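Local coordinates for lumazine-binding protein (Silicibacter pomeroyi DSS-3, PDB 3FKA) that is of unknown function but has an NTF2-like fold and belongs to a putative lumazine-binding family, whose cone-shaped fold often encloses a ligand pocket, at residues A9-L14 with A84-E89; E16-A21 with W110-K115; S39-G42 with E47-W50. One frame throughout, in Å; residues are numbered along the deposited sequence.

How the interactions relate
Helix 4-24 opens the chain and supplies the first half of two contacts. Interaction 1 closes a long loop by setting residues 9-14 of this helix against strand 83-92; interaction 2 closes a longer one, from residues 16-21 to strand 109-119, so the two cross along the chain. They also touch, because W110 of interaction 2 packs on A10, L11 and A84 of interaction 1. Interaction 3, the hairpin of strands 38-44 and 47-52, is nested inside both loops. It meets interaction 2 through S39 with S114 and a salt bridge from E40 to K115, joining the edge of the sheet to the strand under the helix. All three touch the second subunit.

Interaction 1: residues A9-L14 with A84-E89; sequences AALTAL and AMLHVE
L11 of the N-terminal helix lowers its forked end onto A84 and L86 of strand 83-92, and the contact is wholly apolar. The closer touch is made by methyl CD1 of L11, 3.6 Å from CB of A84. CD2 of L11 lies 3.9 Å from the same CB, so the single methyl of alanine meets both branches of the leucine. The small residue suits this place because its one methyl leaves room for both branches of L11 and for the W110 ring that also packs there. The backbones stay apart, with the CA atoms of L11 and A84 8.3 Å from each other, and the longer leucine spans the gap. With chi1 at -71°, CG of L11 sits beside its own backbone N and opposite the carbonyl carbon, which directs the fork at the strand.

A second methyl contact joins the two leucines, whose side chains meet at a slant: in the conformer of L86 described here, one of two, CD2 of L11 comes to 4.1 Å from CD2 of L86. A84 and L86 are two apart on an extended strand, and both side chains leave it toward the helix. M85, a selenomethionine between them, points away and packs on M85 of the second subunit.

The contact is one patch of the core between helix 4-24 and the curved sheet of this NTF2-like fold. W110 belongs to strand 109-119, V103 of strand 95-106 touches L11 and L86, and V15, farther along the helix, also covers L86.

Interaction 2: residues E16-A21 with W110-K115; sequences ETYVMA and WRIVSK. With EDO (1,2-ethanediol), chain Q.
The phenol oxygen OH of Y18 is gripped by two groups inside the NTF2-like fold, where helix 4-24 lies across the concave side of the curved sheet. One is D99, which is hydrogen-bonded to it through OD2; the other is K115, whose NZ gives a weak hydrogen bond of 3.0 Å to Y18 OH. The ammonium has a stronger partner in E40, to which it forms a salt bridge. Tyrosine suits the site because its ring crosses the apolar core and delivers a hydroxyl to this buried polar cluster. An unidentified molecule bound close to K115 is likely a crystallisation component, so a pocket here is only suggested.

K115 NZ approaches at the edge of the phenol ring, near its plane, while K115 CE is 3.1 Å from Y18 OH. The lysine chain does not run straight: it bends at chi3, -51°, which turns its last carbons and nitrogen along the end of the tyrosine. K115 has two conformers, and these contacts hold for the one described here.

Nearer the backbone the contact is apolar. I112, a branched residue well suited to a strand, places its delta methyl CD1 4.3 Å from Y18 CB. Between I112 and K115, V113 and S114 are both paired with the single T102 on the neighbouring strand, a classic beta bulge. At the start of the segment a 1,2-ethanediol, likely left from the crystallisation solution, donates from its O2 to W110 O at 2.9 Å.

Interaction 3: residues S39-G42 with E47-W50; sequences SEVG and ELLW
An antiparallel beta hairpin, formed by strands 38-44 and 47-52, brings these segments together at the edge of the chain's own mixed sheet in the NTF2-like fold. The short strand axes run 5.0 Å apart at 172°. G42 and L49 are a hydrogen-bonded pair: L49 N gives a bond of 2.9 Å to G42 O, and G42 N returns one of 3.2 Å to L49 O. G42 has a fully extended backbone and, with no side chain, adds no bulk beside L49.

V41 and W50 form the adjacent non-hydrogen-bonded pair, with both side chains on the same face. Methyl CG2 of V41 sits over the six-membered ring of W50, 3.5 Å from its centroid and only 13° off the normal, a CH-pi contact. W50 carries CG anti to its backbone N, chi1 -170°, which brings the broad indole over the valine. The other valine methyl, CG1, also lies close to the indole, 3.6 Å from W50 CE3, and meets L48 CD1 at 4.0 Å, so the compact branched residue serves two larger neighbours. On this face V113 of the second subunit packs on S39 and V41, and L104 of that subunit on L48.

E40 points away from the partner strand; OE1 of E40 is hydrogen-bonded to N51 ND2 and to an unidentified molecule, probably a crystallisation component. S39 CB lies 3.6 Å from W50 NE1.

Interaction 1: residues A9-L14 with A84-E89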
loop_
_atom_site.group_PDB
_atom_site.type_symbol
_atom_site.label_atom_id
_atom_site.label_comp_id
_atom_site.label_asym_id
_atom_site.label_seq_id
_atom_site.Cartn_x
_atom_site.Cartn_y
_atom_site.Cartn_z
ATOM N N ALA B 9 11.150 -11.395 -1.569
ATOM C CA ALA B 9 12.283 -11.618 -2.478
ATOM C C ALA B 9 11.804 -12.385 -3.734
ATOM O O ALA B 9 12.169 -12.054 -4.878
ATOM C CB ALA B 9 13.403 -12.362 -1.756
ATOM N N ALA B 10 10.950 -13.389 -3.537
ATOM C CA ALA B 10 10.407 -14.169 -4.677
ATOM C C ALA B 10 9.547 -13.310 -5.616
ATOM O O ALA B 10 9.631 -13.417 -6.852
ATOM C CB ALA B 10 9.624 -15.371 -4.181
ATOM N N LEU B 11 8.745 -12.429 -5.021
ATOM C CA LEU B 11 7.876 -11.513 -5.762
ATOM C C LEU B 11 8.715 -10.487 -6.531
ATOM O O LEU B 11 8.383 -10.133 -7.667
ATOM C CB LEU B 11 6.861 -10.850 -4.799
ATOM C CG LEU B 11 5.757 -11.779 -4.274
ATOM C CD1 LEU B 11 5.101 -11.209 -2.958
ATOM C CD2 LEU B 11 4.710 -12.091 -5.338
ATOM N N THR B 12 9.817 -10.040 -5.924
ATOM C CA THR B 12 10.737 -9.096 -6.553
ATOM C C THR B 12 11.335 -9.766 -7.803
ATOM O O THR B 12 11.407 -9.128 -8.871
ATOM C CB THR B 12 11.823 -8.616 -5.552
ATOM O OG1 THR B 12 11.179 -7.943 -4.452
ATOM C CG2 THR B 12 12.783 -7.669 -6.208
ATOM N N ALA B 13 11.743 -11.032 -7.659
ATOM C CA ALA B 13 12.283 -11.823 -8.793
ATOM C C ALA B 13 11.218 -11.988 -9.870
ATOM O O ALA B 13 11.528 -11.893 -11.059
ATOM C CB ALA B 13 12.759 -13.182 -8.346
ATOM N N LEU B 14 9.985 -12.274 -9.453
ATOM C CA LEU B 14 8.853 -12.424 -10.366
ATOM C C LEU B 14 8.660 -11.157 -11.186
ATOM O O LEU B 14 8.460 -11.244 -12.398
ATOM C CB LEU B 14 7.573 -12.782 -9.605
ATOM C CG LEU B 14 6.272 -12.897 -10.408
ATOM C CD1 LEU B 14 6.387 -14.007 -11.412
ATOM C CD2 LEU B 14 5.073 -13.128 -9.459
ATOM N N ALA B 84 -0.727 -11.844 -2.928
ATOM C CA ALA B 84 0.067 -10.618 -2.992
ATOM C C ALA B 84 -0.500 -9.685 -4.031
ATOM O O ALA B 84 -1.199 -10.123 -4.971
ATOM C CB ALA B 84 1.537 -10.901 -3.311
HETATM N N MSE B 85 -0.232 -8.404 -3.840
HETATM C CA MSE B 85 -0.656 -7.401 -4.789
HETATM C C MSE B 85 0.520 -6.433 -4.899
HETATM O O MSE B 85 1.067 -6.019 -3.872
HETATM C CB MSE B 85 -1.950 -6.792 -4.318
HETATM C CG MSE B 85 -2.582 -5.942 -5.333
HETATM SE SE MSE B 85 -4.334 -5.359 -4.734
HETATM C CE MSE B 85 -3.906 -4.684 -2.941
ATOM N N LEU B 86 0.900 -6.109 -6.130
ATOM C CA LEU B 86 2.070 -5.286 -6.419
ATOM C C LEU B 86 1.770 -4.118 -7.322
ATOM O O LEU B 86 0.964 -4.242 -8.241
ATOM C CB LEU B 86 3.108 -6.126 -7.180
ATOM C CG LEU B 86 3.948 -7.346 -6.711
ATOM C CD1 LEU B 86 5.241 -6.943 -5.983
ATOM C CD2 LEU B 86 3.119 -8.369 -5.903
ATOM N N HIS B 87 2.446 -3.003 -7.085
ATOM C CA HIS B 87 2.354 -1.797 -7.920
ATOM C C HIS B 87 3.749 -1.707 -8.544
ATOM O O HIS B 87 4.742 -1.504 -7.827
ATOM C CB HIS B 87 1.963 -0.526 -7.165
ATOM C CG HIS B 87 2.084 0.736 -7.966
ATOM N ND1 HIS B 87 2.164 1.983 -7.379
ATOM C CD2 HIS B 87 2.192 0.942 -9.300
ATOM C CE1 HIS B 87 2.259 2.903 -8.323
ATOM N NE2 HIS B 87 2.277 2.298 -9.498
ATOM N N VAL B 88 3.815 -1.862 -9.867
ATOM C CA VAL B 88 5.037 -1.791 -10.607
ATOM C C VAL B 88 4.977 -0.686 -11.658
ATOM O O VAL B 88 3.945 -0.540 -12.335
ATOM C CB VAL B 88 5.329 -3.144 -11.378
ATOM C CG1 VAL B 88 6.676 -3.107 -12.141
ATOM C CG2 VAL B 88 5.301 -4.358 -10.418
ATOM N N GLU B 89 6.040 0.115 -11.740
ATOM C CA GLU B 89 6.189 1.151 -12.748
ATOM C C GLU B 89 7.044 0.547 -13.821
ATOM O O GLU B 89 8.035 -0.087 -13.497
ATOM C CB GLU B 89 6.966 2.363 -12.263
ATOM C CG GLU B 89 6.366 3.175 -11.168
ATOM C CD GLU B 89 7.242 4.382 -10.821
ATOM O OE1 GLU B 89 8.443 4.393 -11.151
ATOM O OE2 GLU B 89 6.735 5.342 -10.221
#

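Interaction 2: residues E16-A21 with W110-K115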
loop_
_atom_site.group_PDB
_atom_site.type_symbol
_atom_site.label_atom_id
_atom_site.label_comp_id
_atom_site.label_asym_id
_atom_site.label_seq_id
_atom_site.Cartn_x
_atom_site.Cartn_y
_atom_site.Cartn_z
ATOM N N GLU B 16 10.912 -8.837 -11.945
ATOM C CA GLU B 16 12.020 -8.750 -12.883
ATOM C C GLU B 16 11.804 -9.701 -14.079
ATOM O O GLU B 16 12.008 -9.317 -15.228
ATOM C CB GLU B 16 13.348 -9.049 -12.200
ATOM C CG GLU B 16 14.535 -8.926 -13.173
ATOM C CD GLU B 16 15.897 -8.994 -12.495
ATOM O OE1 GLU B 16 15.995 -9.306 -11.291
ATOM O OE2 GLU B 16 16.902 -8.725 -13.189
ATOM N N THR B 17 11.365 -10.922 -13.802
ATOM C CA THR B 17 11.093 -11.901 -14.848
ATOM C C THR B 17 9.991 -11.391 -15.776
ATOM O O THR B 17 10.089 -11.500 -17.006
ATOM C CB THR B 17 10.717 -13.264 -14.246
ATOM O OG1 THR B 17 11.824 -13.738 -13.464
ATOM C CG2 THR B 17 10.414 -14.245 -15.346
ATOM N N TYR B 18 8.935 -10.860 -15.159
ATOM C CA TYR B 18 7.818 -10.287 -15.890
ATOM C C TYR B 18 8.224 -9.163 -16.832
ATOM O O TYR B 18 7.945 -9.235 -18.028
ATOM C CB TYR B 18 6.714 -9.816 -14.896
ATOM C CG TYR B 18 5.837 -8.723 -15.422
ATOM C CD1 TYR B 18 5.056 -8.919 -16.531
ATOM C CD2 TYR B 18 5.786 -7.483 -14.786
ATOM C CE1 TYR B 18 4.282 -7.918 -17.013
ATOM C CE2 TYR B 18 5.017 -6.468 -15.263
ATOM C CZ TYR B 18 4.265 -6.671 -16.379
ATOM O OH TYR B 18 3.493 -5.615 -16.841
ATOM N N VAL B 19 8.940 -8.171 -16.320
ATOM C CA VAL B 19 9.339 -7.010 -17.138
ATOM C C VAL B 19 10.262 -7.428 -18.292
ATOM O O VAL B 19 10.067 -7.007 -19.443
ATOM C CB VAL B 19 9.980 -5.898 -16.271
ATOM C CG1 VAL B 19 10.371 -4.712 -17.115
ATOM C CG2 VAL B 19 9.010 -5.448 -15.177
HETATM N N MSE B 20 11.222 -8.295 -18.001
HETATM C CA MSE B 20 12.145 -8.762 -19.046
HETATM C C MSE B 20 11.458 -9.645 -20.070
HETATM O O MSE B 20 11.710 -9.499 -21.259
HETATM C CB MSE B 20 13.344 -9.508 -18.458
HETATM C CG MSE B 20 14.249 -8.692 -17.562
HETATM SE SE MSE B 20 14.763 -6.993 -18.331
HETATM C CE MSE B 20 15.361 -7.671 -20.055
ATOM N N ALA B 21 10.596 -10.555 -19.628
ATOM C CA ALA B 21 9.884 -11.443 -20.547
ATOM C C ALA B 21 8.974 -10.628 -21.468
ATOM O O ALA B 21 8.870 -10.904 -22.664
ATOM C CB ALA B 21 9.107 -12.547 -19.795
ATOM N N TRP B 110 5.061 -18.192 -6.779
ATOM C CA TRP B 110 4.188 -17.043 -7.024
ATOM C C TRP B 110 3.901 -16.949 -8.509
ATOM O O TRP B 110 4.841 -17.024 -9.319
ATOM C CB TRP B 110 4.817 -15.765 -6.488
ATOM C CG TRP B 110 4.927 -15.740 -4.996
ATOM C CD1 TRP B 110 5.997 -16.125 -4.242
ATOM C CD2 TRP B 110 3.919 -15.321 -4.083
ATOM N NE1 TRP B 110 5.720 -15.946 -2.899
ATOM C CE2 TRP B 110 4.443 -15.463 -2.777
ATOM C CE3 TRP B 110 2.607 -14.861 -4.234
ATOM C CZ2 TRP B 110 3.710 -15.133 -1.634
ATOM C CZ3 TRP B 110 1.883 -14.518 -3.086
ATOM C CH2 TRP B 110 2.439 -14.648 -1.812
ATOM N N ARG B 111 2.622 -16.794 -8.876
ATOM C CA ARG B 111 2.225 -16.754 -10.287
ATOM C C ARG B 111 1.142 -15.683 -10.420
ATOM O O ARG B 111 0.267 -15.554 -9.557
ATOM C CB ARG B 111 1.776 -18.135 -10.744
ATOM C CG ARG B 111 1.721 -18.316 -12.233
ATOM C CD ARG B 111 1.340 -19.739 -12.552
ATOM N NE ARG B 111 1.411 -19.975 -13.989
ATOM C CZ ARG B 111 0.801 -20.957 -14.635
ATOM N NH1 ARG B 111 -0.020 -21.800 -14.020
ATOM N NH2 ARG B 111 0.961 -21.048 -15.954
ATOM N N ILE B 112 1.208 -14.929 -11.503
ATOM C CA ILE B 112 0.330 -13.775 -11.703
ATOM C C ILE B 112 -1.083 -14.156 -12.150
ATOM O O ILE B 112 -1.284 -14.886 -13.131
ATOM C CB ILE B 112 0.939 -12.781 -12.693
ATOM C CG1 ILE B 112 2.340 -12.336 -12.250
ATOM C CG2 ILE B 112 -0.012 -11.578 -12.821
ATOM C CD1 ILE B 112 3.130 -11.560 -13.348
ATOM N N VAL B 113 -2.056 -13.637 -11.409
ATOM C CA VAL B 113 -3.467 -13.875 -11.641
ATOM C C VAL B 113 -4.060 -12.823 -12.584
ATOM O O VAL B 113 -4.848 -13.163 -13.473
ATOM C CB VAL B 113 -4.247 -13.918 -10.301
ATOM C CG1 VAL B 113 -5.792 -14.014 -10.542
ATOM C CG2 VAL B 113 -3.736 -15.079 -9.451
ATOM N N SER B 114 -3.674 -11.561 -12.395
ATOM C CA SER B 114 -4.189 -10.494 -13.221
ATOM C C SER B 114 -3.305 -9.281 -13.145
ATOM O O SER B 114 -2.559 -9.105 -12.185
ATOM C CB SER B 114 -5.597 -10.084 -12.742
ATOM O OG SER B 114 -6.154 -9.045 -13.556
ATOM N N LYS B 115 -3.421 -8.467 -14.176
ATOM C CA LYS B 115 -2.692 -7.214 -14.278
ATOM C C LYS B 115 -3.636 -6.135 -14.785
ATOM O O LYS B 115 -4.263 -6.319 -15.813
ATOM C CB LYS B 115 -1.542 -7.292 -15.274
ATOM C CG LYS B 115 -0.626 -6.034 -15.299
ATOM C CD LYS B 115 0.040 -5.819 -16.666
ATOM C CE LYS B 115 0.741 -7.060 -17.201
ATOM N NZ LYS B 115 1.319 -6.779 -18.533
HETATM C C1 EDO Q . 5.306 -21.209 -12.235
HETATM O O1 EDO Q . 4.345 -21.843 -11.366
HETATM C C2 EDO Q . 5.417 -19.730 -11.932
HETATM O O2 EDO Q . 5.503 -19.530 -10.527
#

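Interaction 3: residues S39-G42 with E47-W50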
loop_
_atom_site.group_PDB
_atom_site.type_symbol
_atom_site.label_atom_id
_atom_site.label_comp_id
_atom_site.label_asym_id
_atom_site.label_seq_id
_atom_site.Cartn_x
_atom_site.Cartn_y
_atom_site.Cartn_z
ATOM N N SER B 39 -5.683 -12.273 -16.855
ATOM C CA SER B 39 -6.148 -11.156 -17.662
ATOM C C SER B 39 -5.207 -9.960 -17.575
ATOM O O SER B 39 -4.505 -9.816 -16.577
ATOM C CB SER B 39 -7.509 -10.709 -17.146
ATOM O OG SER B 39 -7.390 -10.288 -15.774
ATOM N N GLU B 40 -5.145 -9.168 -18.650
ATOM C CA GLU B 40 -4.405 -7.896 -18.694
ATOM C C GLU B 40 -5.479 -6.911 -19.120
ATOM O O GLU B 40 -5.997 -7.015 -20.240
ATOM C CB GLU B 40 -3.250 -7.867 -19.658
ATOM C CG GLU B 40 -2.633 -6.468 -19.709
ATOM C CD GLU B 40 -1.667 -6.280 -20.811
ATOM O OE1 GLU B 40 -2.061 -6.463 -21.971
ATOM O OE2 GLU B 40 -0.542 -5.887 -20.520
ATOM N N VAL B 41 -5.777 -5.939 -18.264
ATOM C CA VAL B 41 -6.874 -5.003 -18.484
ATOM C C VAL B 41 -6.524 -3.543 -18.264
ATOM O O VAL B 41 -5.881 -3.194 -17.294
ATOM C CB VAL B 41 -8.048 -5.347 -17.516
ATOM C CG1 VAL B 41 -9.282 -4.519 -17.822
ATOM C CG2 VAL B 41 -8.376 -6.850 -17.562
ATOM N N GLY B 42 -6.992 -2.679 -19.146
ATOM C CA GLY B 42 -6.777 -1.245 -18.980
ATOM C C GLY B 42 -7.371 -0.523 -20.146
ATOM O O GLY B 42 -7.992 -1.166 -21.013
ATOM N N GLU B 47 -10.140 3.129 -25.248
ATOM C CA GLU B 47 -11.093 2.033 -25.071
ATOM C C GLU B 47 -10.644 0.972 -24.101
ATOM O O GLU B 47 -9.459 0.804 -23.858
ATOM C CB GLU B 47 -11.329 1.308 -26.380
ATOM C CG GLU B 47 -11.976 2.123 -27.465
ATOM C CD GLU B 47 -12.384 1.257 -28.630
ATOM O OE1 GLU B 47 -11.927 0.079 -28.699
ATOM O OE2 GLU B 47 -13.175 1.744 -29.463
ATOM N N LEU B 48 -11.627 0.246 -23.574
ATOM C CA LEU B 48 -11.387 -0.848 -22.662
ATOM C C LEU B 48 -10.788 -1.986 -23.459
ATOM O O LEU B 48 -11.368 -2.398 -24.478
ATOM C CB LEU B 48 -12.701 -1.333 -22.045
ATOM C CG LEU B 48 -12.717 -2.552 -21.128
ATOM C CD1 LEU B 48 -11.831 -2.320 -19.909
ATOM C CD2 LEU B 48 -14.166 -2.885 -20.723
ATOM N N LEU B 49 -9.621 -2.454 -23.028
ATOM C CA LEU B 49 -8.961 -3.570 -23.674
ATOM C C LEU B 49 -8.818 -4.640 -22.619
ATOM O O LEU B 49 -8.121 -4.413 -21.616
ATOM C CB LEU B 49 -7.607 -3.144 -24.240
ATOM C CG LEU B 49 -6.850 -4.210 -25.042
ATOM C CD1 LEU B 49 -7.682 -4.730 -26.215
ATOM C CD2 LEU B 49 -5.492 -3.686 -25.555
ATOM N N TRP B 50 -9.517 -5.764 -22.795
ATOM C CA TRP B 50 -9.442 -6.889 -21.873
ATOM C C TRP B 50 -8.724 -7.997 -22.622
ATOM O O TRP B 50 -9.323 -8.661 -23.489
ATOM C CB TRP B 50 -10.836 -7.345 -21.441
ATOM C CG TRP B 50 -10.765 -8.342 -20.323
ATOM C CD1 TRP B 50 -10.305 -9.629 -20.384
ATOM C CD2 TRP B 50 -11.225 -8.143 -18.992
ATOM N NE1 TRP B 50 -10.406 -10.226 -19.159
ATOM C CE2 TRP B 50 -10.972 -9.332 -18.283
ATOM C CE3 TRP B 50 -11.818 -7.063 -18.327
ATOM C CZ2 TRP B 50 -11.276 -9.468 -16.929
ATOM C CZ3 TRP B 50 -12.126 -7.208 -16.982
ATOM C CH2 TRP B 50 -11.867 -8.401 -16.309
#